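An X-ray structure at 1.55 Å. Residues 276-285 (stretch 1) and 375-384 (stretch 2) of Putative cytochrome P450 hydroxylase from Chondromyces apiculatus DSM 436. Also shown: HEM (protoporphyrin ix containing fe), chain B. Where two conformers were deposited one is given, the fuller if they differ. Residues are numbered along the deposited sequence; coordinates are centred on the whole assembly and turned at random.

Stretch 1 (276-285) YESPAQCIFR
Stretch 2 (375-384) SWSPSFFIRS

Two loop segments of one chain, 276-285 and 375-384, meet antiparallel at a single beta bridge pairing Ala-280 with Ile-382 (CA-CA 4.9 Å); Pro-279 lies across from Arg-383 (CA-CA 5.0 Å) and Gln-281 across from Phe-381 (CA-CA 5.2 Å). Two backbone hydrogen bonds frame the bridge: Arg-383 N to Pro-279 O, 2.9 Å, and Gln-281 N to Phe-381 O, 2.8 Å. Pro-279 O also receives a CA-H contact from Ile-382 CA at 3.2 Å, and a water donates to both Cys-282 O (2.8 Å) and Phe-381 O (3.0 Å).

Glu-277, the first residue to leave a helix (phi/psi -133/68), points its CB toward the second stretch. Its m, m side chain (chi3 -166°) meets Arg-383, whose t, p, t conformation (chi4 148°) presents the guanidinium edge to the carboxylate. The salt bridge is two-pronged: Arg-383 NE to Glu-277 OE2 is 2.8 Å and nearly linear, whereas Arg-383 NH2 to Glu-277 OE1 is weak at 3.3 Å.

Beyond the bridge the contact turns apolar. Cys-282 (chi1 p) places SG 3.3 Å from Phe-381 CD1 and 4.1 Å from Phe-380 CE2, approaching both rings obliquely. Phe-381 (m, chi2 -82°) starts away from stretch 1, yet its ring comes back to Cys-282 and Phe-284 (m, chi2 74°). The two phenyl planes are near parallel, 22° apart, but slid so that they barely overlap; Phe-284 CZ lies 3.5 Å from Phe-381 CE1. Phe-380 is t (chi2 70°). Ser-379 OG, with chi1 t, accepts Phe-381 N at 3.2 Å and Ile-382 N at 3.1 Å, tying down the turn before the bridge.

Arg-285 (m, m, t, chi4 -95°) reaches the heme instead: its NH1 donates to HEM O2A at 2.8 Å and its NH2 to HEM O1A at 2.9 Å, pairing guanidinium with propionate.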

ATOM      1  N   TYR A 276     -11.681   5.607  -4.122  1.00 17.84           N
ATOM      2  CA  TYR A 276     -12.816   4.716  -4.338  1.00 18.07           C
ATOM      3  C   TYR A 276     -12.553   3.297  -3.830  1.00 17.77           C
ATOM      4  O   TYR A 276     -13.462   2.649  -3.281  1.00 19.70           O
ATOM      5  CB  TYR A 276     -13.166   4.714  -5.827  1.00 20.04           C
ATOM      6  CG  TYR A 276     -14.362   3.889  -6.217  1.00 19.79           C
ATOM      7  CD1 TYR A 276     -15.650   4.296  -5.905  1.00 22.28           C
ATOM      8  CD2 TYR A 276     -14.209   2.743  -6.987  1.00 20.32           C
ATOM      9  CE1 TYR A 276     -16.740   3.523  -6.268  1.00 22.39           C
ATOM     10  CE2 TYR A 276     -15.290   1.981  -7.378  1.00 22.04           C
ATOM     11  CZ  TYR A 276     -16.554   2.364  -6.998  1.00 24.40           C
ATOM     12  OH  TYR A 276     -17.617   1.616  -7.430  1.00 32.90           O
ATOM     13  N   GLU A 277     -11.352   2.759  -4.106  1.00 17.58           N
ATOM     14  CA  GLU A 277     -11.019   1.377  -3.698  1.00 17.95           C
ATOM     15  C   GLU A 277      -9.637   1.402  -3.041  1.00 17.38           C
ATOM     16  O   GLU A 277      -8.648   0.944  -3.611  1.00 17.95           O
ATOM     17  CB  GLU A 277     -11.017   0.410  -4.884  1.00 20.24           C
ATOM     18  CG  GLU A 277     -12.363   0.040  -5.404  1.00 22.19           C
ATOM     19  CD  GLU A 277     -13.089  -1.038  -4.632  1.00 26.34           C
ATOM     20  OE1 GLU A 277     -14.076  -1.554  -5.159  1.00 27.97           O
ATOM     21  OE2 GLU A 277     -12.671  -1.337  -3.506  1.00 24.04           O
ATOM     22  N   SER A 278      -9.599   2.042  -1.863  1.00 16.32           N
ATOM     23  CA  SER A 278      -8.388   2.329  -1.165  1.00 16.86           C
ATOM     24  C   SER A 278      -7.601   1.056  -0.878  1.00 16.32           C
ATOM     25  O   SER A 278      -8.101   0.133  -0.252  1.00 17.41           O
ATOM     26  CB  SER A 278      -8.632   3.056   0.114  1.00 16.66           C
ATOM     27  OG  SER A 278      -9.383   4.263  -0.102  1.00 17.26           O
ATOM     28  N   PRO A 279      -6.366   0.910  -1.370  1.00 16.58           N
ATOM     29  CA  PRO A 279      -5.593  -0.301  -1.151  1.00 15.52           C
ATOM     30  C   PRO A 279      -5.481  -0.671   0.334  1.00 16.01           C
ATOM     31  O   PRO A 279      -5.736  -1.809   0.652  1.00 16.41           O
ATOM     32  CB  PRO A 279      -4.247   0.001  -1.774  1.00 15.66           C
ATOM     33  CG  PRO A 279      -4.584   0.911  -2.918  1.00 16.16           C
ATOM     34  CD  PRO A 279      -5.723   1.756  -2.402  1.00 15.62           C
ATOM     35  N   ALA A 280      -5.015   0.285   1.155  1.00 13.61           N
ATOM     36  CA  ALA A 280      -4.979   0.073   2.565  1.00 14.88           C
ATOM     37  C   ALA A 280      -6.343   0.493   3.131  1.00 15.55           C
ATOM     38  O   ALA A 280      -6.644   1.699   3.201  1.00 14.92           O
ATOM     39  CB  ALA A 280      -3.855   0.847   3.170  1.00 14.63           C
ATOM     40  N   GLN A 281      -7.181  -0.506   3.474  1.00 15.29           N
ATOM     41  CA  GLN A 281      -8.544  -0.165   3.857  1.00 14.56           C
ATOM     42  C   GLN A 281      -8.592   0.439   5.260  1.00 15.04           C
ATOM     43  O   GLN A 281      -9.470   1.212   5.591  1.00 15.29           O
ATOM     44  CB  GLN A 281      -9.424  -1.408   3.783  1.00 17.47           C
ATOM     45  CG  GLN A 281      -9.606  -1.908   2.347  1.00 16.29           C
ATOM     46  CD  GLN A 281     -10.836  -1.376   1.676  1.00 17.44           C
ATOM     47  OE1 GLN A 281     -10.786  -0.654   0.660  1.00 19.88           O
ATOM     48  NE2 GLN A 281     -11.951  -1.654   2.305  1.00 14.82           N
ATOM     49  N   CYS A 282      -7.654  -0.000   6.093  1.00 16.32           N
ATOM     50  CA  CYS A 282      -7.498   0.511   7.391  1.00 16.85           C
ATOM     51  C   CYS A 282      -6.050   0.380   7.827  1.00 15.61           C
ATOM     52  O   CYS A 282      -5.275  -0.299   7.154  1.00 17.30           O
ATOM     53  CB  CYS A 282      -8.413  -0.174   8.387  1.00 18.81           C
ATOM     54  SG  CYS A 282      -8.037  -1.919   8.650  1.00 25.02           S
ATOM     55  N   ILE A 283      -5.757   1.054   8.946  1.00 15.83           N
ATOM     56  CA  ILE A 283      -4.469   0.955   9.534  1.00 16.58           C
ATOM     57  C   ILE A 283      -4.646   0.677  11.020  1.00 18.41           C
ATOM     58  O   ILE A 283      -5.766   0.457  11.429  1.00 18.70           O
ATOM     59  CB  ILE A 283      -3.617   2.168   9.170  1.00 16.65           C
ATOM     60  CG1 ILE A 283      -4.244   3.493   9.592  1.00 16.90           C
ATOM     61  CG2 ILE A 283      -3.275   2.111   7.673  1.00 16.54           C
ATOM     62  CD1 ILE A 283      -3.426   4.716   9.163  1.00 18.24           C
ATOM     63  N   PHE A 284      -3.547   0.662  11.775  1.00 16.19           N
ATOM     64  CA  PHE A 284      -3.602   0.212  13.166  1.00 17.26           C
ATOM     65  C   PHE A 284      -3.112   1.289  14.130  1.00 15.36           C
ATOM     66  O   PHE A 284      -2.088   1.962  13.872  1.00 16.80           O
ATOM     67  CB  PHE A 284      -2.719  -1.022  13.348  1.00 17.60           C
ATOM     68  CG  PHE A 284      -3.283  -2.273  12.723  1.00 20.67           C
ATOM     69  CD1 PHE A 284      -3.265  -2.456  11.351  1.00 21.90           C
ATOM     70  CD2 PHE A 284      -3.900  -3.231  13.510  1.00 21.87           C
ATOM     71  CE1 PHE A 284      -3.782  -3.617  10.795  1.00 23.46           C
ATOM     72  CE2 PHE A 284      -4.395  -4.399  12.948  1.00 24.80           C
ATOM     73  CZ  PHE A 284      -4.335  -4.573  11.594  1.00 24.43           C
ATOM     74  N   ARG A 285      -3.830   1.404  15.271  1.00 15.52           N
ATOM     75  CA  ARG A 285      -3.412   2.277  16.373  1.00 16.46           C
ATOM     76  C   ARG A 285      -3.717   1.564  17.704  1.00 16.51           C
ATOM     77  O   ARG A 285      -4.470   0.625  17.706  1.00 17.79           O
ATOM     78  CB  ARG A 285      -4.130   3.630  16.338  1.00 16.61           C
ATOM     79  CG  ARG A 285      -3.860   4.474  15.093  1.00 15.72           C
ATOM     80  CD  ARG A 285      -2.454   5.022  15.105  1.00 14.79           C
ATOM     81  NE  ARG A 285      -2.249   5.992  14.025  1.00 15.93           N
ATOM     82  CZ  ARG A 285      -1.739   5.693  12.842  1.00 15.57           C
ATOM     83  NH1 ARG A 285      -1.591   4.428  12.452  1.00 15.82           N
ATOM     84  NH2 ARG A 285      -1.342   6.696  12.054  1.00 15.79           N
ATOM     85  N   SER A 375     -12.798 -11.731  -7.898  1.00 25.77           N
ATOM     86  CA  SER A 375     -12.339 -12.543  -6.805  1.00 25.46           C
ATOM     87  C   SER A 375     -11.392 -11.662  -5.987  1.00 25.91           C
ATOM     88  O   SER A 375     -10.243 -11.487  -6.410  1.00 27.16           O
ATOM     89  CB  SER A 375     -11.639 -13.806  -7.244  1.00 29.50           C
ATOM     90  N   TRP A 376     -11.897 -11.087  -4.891  1.00 24.80           N
ATOM     91  CA  TRP A 376     -11.077 -10.286  -3.965  1.00 23.43           C
ATOM     92  C   TRP A 376     -10.260 -11.188  -3.038  1.00 27.03           C
ATOM     93  O   TRP A 376     -10.759 -12.207  -2.543  1.00 26.26           O
ATOM     94  CB  TRP A 376     -11.948  -9.350  -3.142  1.00 22.45           C
ATOM     95  CG  TRP A 376     -12.666  -8.355  -3.984  1.00 21.87           C
ATOM     96  CD1 TRP A 376     -13.976  -8.350  -4.357  1.00 23.52           C
ATOM     97  CD2 TRP A 376     -12.082  -7.204  -4.597  1.00 22.64           C
ATOM     98  NE1 TRP A 376     -14.244  -7.281  -5.173  1.00 21.63           N
ATOM     99  CE2 TRP A 376     -13.093  -6.542  -5.317  1.00 23.88           C
ATOM    100  CE3 TRP A 376     -10.788  -6.673  -4.596  1.00 23.67           C
ATOM    101  CZ2 TRP A 376     -12.841  -5.384  -6.048  1.00 23.69           C
ATOM    102  CZ3 TRP A 376     -10.558  -5.495  -5.264  1.00 23.89           C
ATOM    103  CH2 TRP A 376     -11.563  -4.870  -5.999  1.00 26.75           C
ATOM    104  N   SER A 377      -9.011 -10.784  -2.771  1.00 24.34           N
ATOM    105  CA  SER A 377      -8.181 -11.449  -1.814  1.00 26.35           C
ATOM    106  C   SER A 377      -8.879 -11.430  -0.461  1.00 25.75           C
ATOM    107  O   SER A 377      -9.478 -10.433  -0.079  1.00 28.60           O
ATOM    108  CB  SER A 377      -6.828 -10.802  -1.740  1.00 31.82           C
ATOM    109  OG  SER A 377      -6.131 -10.976  -2.973  1.00 34.88           O
ATOM    110  N   PRO A 378      -8.800 -12.518   0.326  1.00 29.47           N
ATOM    111  CA  PRO A 378      -9.545 -12.602   1.572  1.00 30.06           C
ATOM    112  C   PRO A 378      -8.834 -11.795   2.675  1.00 31.73           C
ATOM    113  O   PRO A 378      -8.297 -12.361   3.644  1.00 33.67           O
ATOM    114  CB  PRO A 378      -9.562 -14.131   1.806  1.00 29.76           C
ATOM    115  CG  PRO A 378      -8.247 -14.601   1.256  1.00 31.83           C
ATOM    116  CD  PRO A 378      -8.011 -13.729   0.038  1.00 32.38           C
ATOM    117  N   SER A 379      -8.787 -10.470   2.481  1.00 26.83           N
ATOM    118  CA  SER A 379      -8.224  -9.535   3.431  1.00 25.72           C
ATOM    119  C   SER A 379      -9.161  -8.330   3.551  1.00 24.14           C
ATOM    120  O   SER A 379      -9.602  -7.724   2.550  1.00 27.27           O
ATOM    121  CB  SER A 379      -6.803  -9.135   3.066  1.00 24.75           C
ATOM    122  OG  SER A 379      -6.265  -8.185   3.995  1.00 25.98           O
ATOM    123  N   PHE A 380      -9.512  -8.027   4.796  1.00 22.33           N
ATOM    124  CA  PHE A 380     -10.210  -6.809   5.168  1.00 20.87           C
ATOM    125  C   PHE A 380      -9.275  -5.603   5.092  1.00 20.14           C
ATOM    126  O   PHE A 380      -9.735  -4.473   4.868  1.00 21.27           O
ATOM    127  CB  PHE A 380     -10.668  -6.923   6.624  1.00 21.84           C
ATOM    128  CG  PHE A 380     -11.435  -5.744   7.147  1.00 20.73           C
ATOM    129  CD1 PHE A 380     -12.718  -5.479   6.693  1.00 20.99           C
ATOM    130  CD2 PHE A 380     -10.913  -4.935   8.143  1.00 20.27           C
ATOM    131  CE1 PHE A 380     -13.461  -4.426   7.198  1.00 19.58           C
ATOM    132  CE2 PHE A 380     -11.664  -3.891   8.663  1.00 22.88           C
ATOM    133  CZ  PHE A 380     -12.930  -3.613   8.179  1.00 20.85           C
ATOM    134  N   PHE A 381      -7.991  -5.875   5.296  1.00 19.23           N
ATOM    135  CA  PHE A 381      -6.988  -4.828   5.531  1.00 19.34           C
ATOM    136  C   PHE A 381      -6.446  -4.286   4.218  1.00 18.76           C
ATOM    137  O   PHE A 381      -6.289  -3.062   4.132  1.00 18.31           O
ATOM    138  CB  PHE A 381      -5.884  -5.378   6.425  1.00 21.45           C
ATOM    139  CG  PHE A 381      -6.473  -5.824   7.741  1.00 24.14           C
ATOM    140  CD1 PHE A 381      -6.730  -4.910   8.747  1.00 27.57           C
ATOM    141  CD2 PHE A 381      -6.872  -7.137   7.926  1.00 28.43           C
ATOM    142  CE1 PHE A 381      -7.303  -5.313   9.945  1.00 30.06           C
ATOM    143  CE2 PHE A 381      -7.431  -7.540   9.130  1.00 27.77           C
ATOM    144  CZ  PHE A 381      -7.674  -6.623  10.125  1.00 29.45           C
ATOM    145  N   ILE A 382      -6.123  -5.164   3.261  1.00 18.14           N
ATOM    146  CA  ILE A 382      -5.643  -4.767   1.940  1.00 19.40           C
ATOM    147  C   ILE A 382      -6.683  -5.219   0.931  1.00 21.59           C
ATOM    148  O   ILE A 382      -6.980  -6.431   0.851  1.00 24.80           O
ATOM    149  CB  ILE A 382      -4.277  -5.396   1.632  1.00 20.38           C
ATOM    150  CG1 ILE A 382      -3.221  -4.968   2.639  1.00 22.33           C
ATOM    151  CG2 ILE A 382      -3.838  -5.013   0.222  1.00 22.87           C
ATOM    152  CD1 ILE A 382      -2.847  -3.524   2.499  1.00 23.91           C
ATOM    153  N   ARG A 383      -7.175  -4.282   0.127  1.00 18.13           N
ATOM    154  CA  ARG A 383      -8.220  -4.534  -0.900  1.00 21.46           C
ATOM    155  C   ARG A 383      -7.521  -4.758  -2.255  1.00 19.86           C
ATOM    156  O   ARG A 383      -6.921  -3.816  -2.800  1.00 19.67           O
ATOM    157  CB  ARG A 383      -9.157  -3.325  -0.945  1.00 20.27           C
ATOM    158  CG  ARG A 383     -10.240  -3.429  -2.000  1.00 23.79           C
ATOM    159  CD  ARG A 383     -11.439  -4.145  -1.452  1.00 23.27           C
ATOM    160  NE  ARG A 383     -12.651  -3.838  -2.234  1.00 23.12           N
ATOM    161  CZ  ARG A 383     -13.693  -4.633  -2.455  1.00 27.07           C
ATOM    162  NH1 ARG A 383     -13.784  -5.798  -1.864  1.00 29.05           N
ATOM    163  NH2 ARG A 383     -14.649  -4.237  -3.277  1.00 28.50           N
ATOM    164  N   SER A 384      -7.537  -5.995  -2.767  1.00 18.99           N
ATOM    165  CA  SER A 384      -6.843  -6.338  -3.985  0.50 20.15           C
ATOM    166  C   SER A 384      -7.500  -7.552  -4.626  1.00 20.05           C
ATOM    167  O   SER A 384      -7.971  -8.431  -3.930  1.00 22.23           O
ATOM    168  CB  SER A 384      -5.395  -6.611  -3.721  0.50 21.41           C
ATOM    169  OG  SER A 384      -5.232  -7.868  -3.084  0.50 21.35           O
TER
HETATM  170  CHA HEM B 501       2.978   4.404   5.404  1.00 15.48           C
HETATM  171  CHB HEM B 501      -0.495   3.530   2.335  1.00 13.76           C
HETATM  172  CHC HEM B 501       2.838   2.455  -1.006  1.00 14.52           C
HETATM  173  CHD HEM B 501       6.299   2.956   2.191  1.00 13.83           C
HETATM  174  C1A HEM B 501       1.732   4.296   4.833  1.00 14.07           C
HETATM  175  C2A HEM B 501       0.554   4.693   5.526  1.00 14.37           C
HETATM  176  C3A HEM B 501      -0.446   4.413   4.652  1.00 13.48           C
HETATM  177  C4A HEM B 501       0.148   3.906   3.468  1.00 13.73           C
HETATM  178  CMA HEM B 501      -1.938   4.538   4.847  1.00 13.69           C
HETATM  179  CAA HEM B 501       0.398   5.263   6.909  1.00 15.92           C
HETATM  180  CBA HEM B 501       0.440   4.190   8.030  1.00 14.10           C
HETATM  181  CGA HEM B 501       0.142   4.751   9.405  1.00 16.38           C
HETATM  182  O1A HEM B 501      -0.227   5.945   9.538  1.00 16.63           O
HETATM  183  O2A HEM B 501       0.181   3.890  10.344  1.00 16.83           O
HETATM  184  C1B HEM B 501       0.093   3.134   1.123  1.00 14.18           C
HETATM  185  C2B HEM B 501      -0.613   2.853  -0.099  1.00 13.53           C
HETATM  186  C3B HEM B 501       0.300   2.535  -1.055  1.00 14.26           C
HETATM  187  C4B HEM B 501       1.607   2.651  -0.403  1.00 13.77           C
HETATM  188  CMB HEM B 501      -2.085   2.908  -0.182  1.00 14.09           C
HETATM  189  CAB HEM B 501       0.137   2.213  -2.525  1.00 15.10           C
HETATM  190  CBB HEM B 501      -0.934   2.589  -3.145  1.00 18.55           C
HETATM  191  C1C HEM B 501       4.084   2.539  -0.492  1.00 13.37           C
HETATM  192  C2C HEM B 501       5.290   2.269  -1.224  1.00 14.40           C
HETATM  193  C3C HEM B 501       6.272   2.428  -0.259  1.00 14.83           C
HETATM  194  C4C HEM B 501       5.671   2.723   0.985  1.00 14.45           C
HETATM  195  CMC HEM B 501       5.417   2.082  -2.709  1.00 15.99           C
HETATM  196  CAC HEM B 501       7.726   2.330  -0.384  1.00 15.77           C
HETATM  197  CBC HEM B 501       8.363   1.835  -1.418  1.00 21.61           C
HETATM  198  C1D HEM B 501       5.651   3.361   3.328  1.00 15.43           C
HETATM  199  C2D HEM B 501       6.375   3.601   4.611  1.00 15.60           C
HETATM  200  C3D HEM B 501       5.451   4.022   5.500  1.00 15.79           C
HETATM  201  C4D HEM B 501       4.175   4.034   4.778  1.00 14.91           C
HETATM  202  CMD HEM B 501       7.878   3.408   4.739  1.00 15.91           C
HETATM  203  CAD HEM B 501       5.697   4.386   6.937  1.00 15.97           C
HETATM  204  CBD HEM B 501       5.906   5.883   7.219  1.00 16.79           C
HETATM  205  CGD HEM B 501       6.037   6.198   8.694  1.00 18.57           C
HETATM  206  O1D HEM B 501       6.567   7.284   8.983  1.00 19.76           O
HETATM  207  O2D HEM B 501       5.594   5.397   9.559  1.00 17.09           O
HETATM  208  NA  HEM B 501       1.473   3.821   3.557  1.00 15.49           N
HETATM  209  NB  HEM B 501       1.388   3.006   0.860  1.00 13.73           N
HETATM  210  NC  HEM B 501       4.313   2.767   0.851  1.00 15.30           N
HETATM  211  ND  HEM B 501       4.305   3.574   3.523  1.00 14.46           N
HETATM  212 FE   HEM B 501       2.886   3.407   2.201  1.00 15.67          FE
HETATM  213  O   HOH W   1      -3.913  -2.342   5.882  1.00 33.78           O
HETATM  214  O   HOH W   2       2.614   1.308   2.941  1.00 21.01           O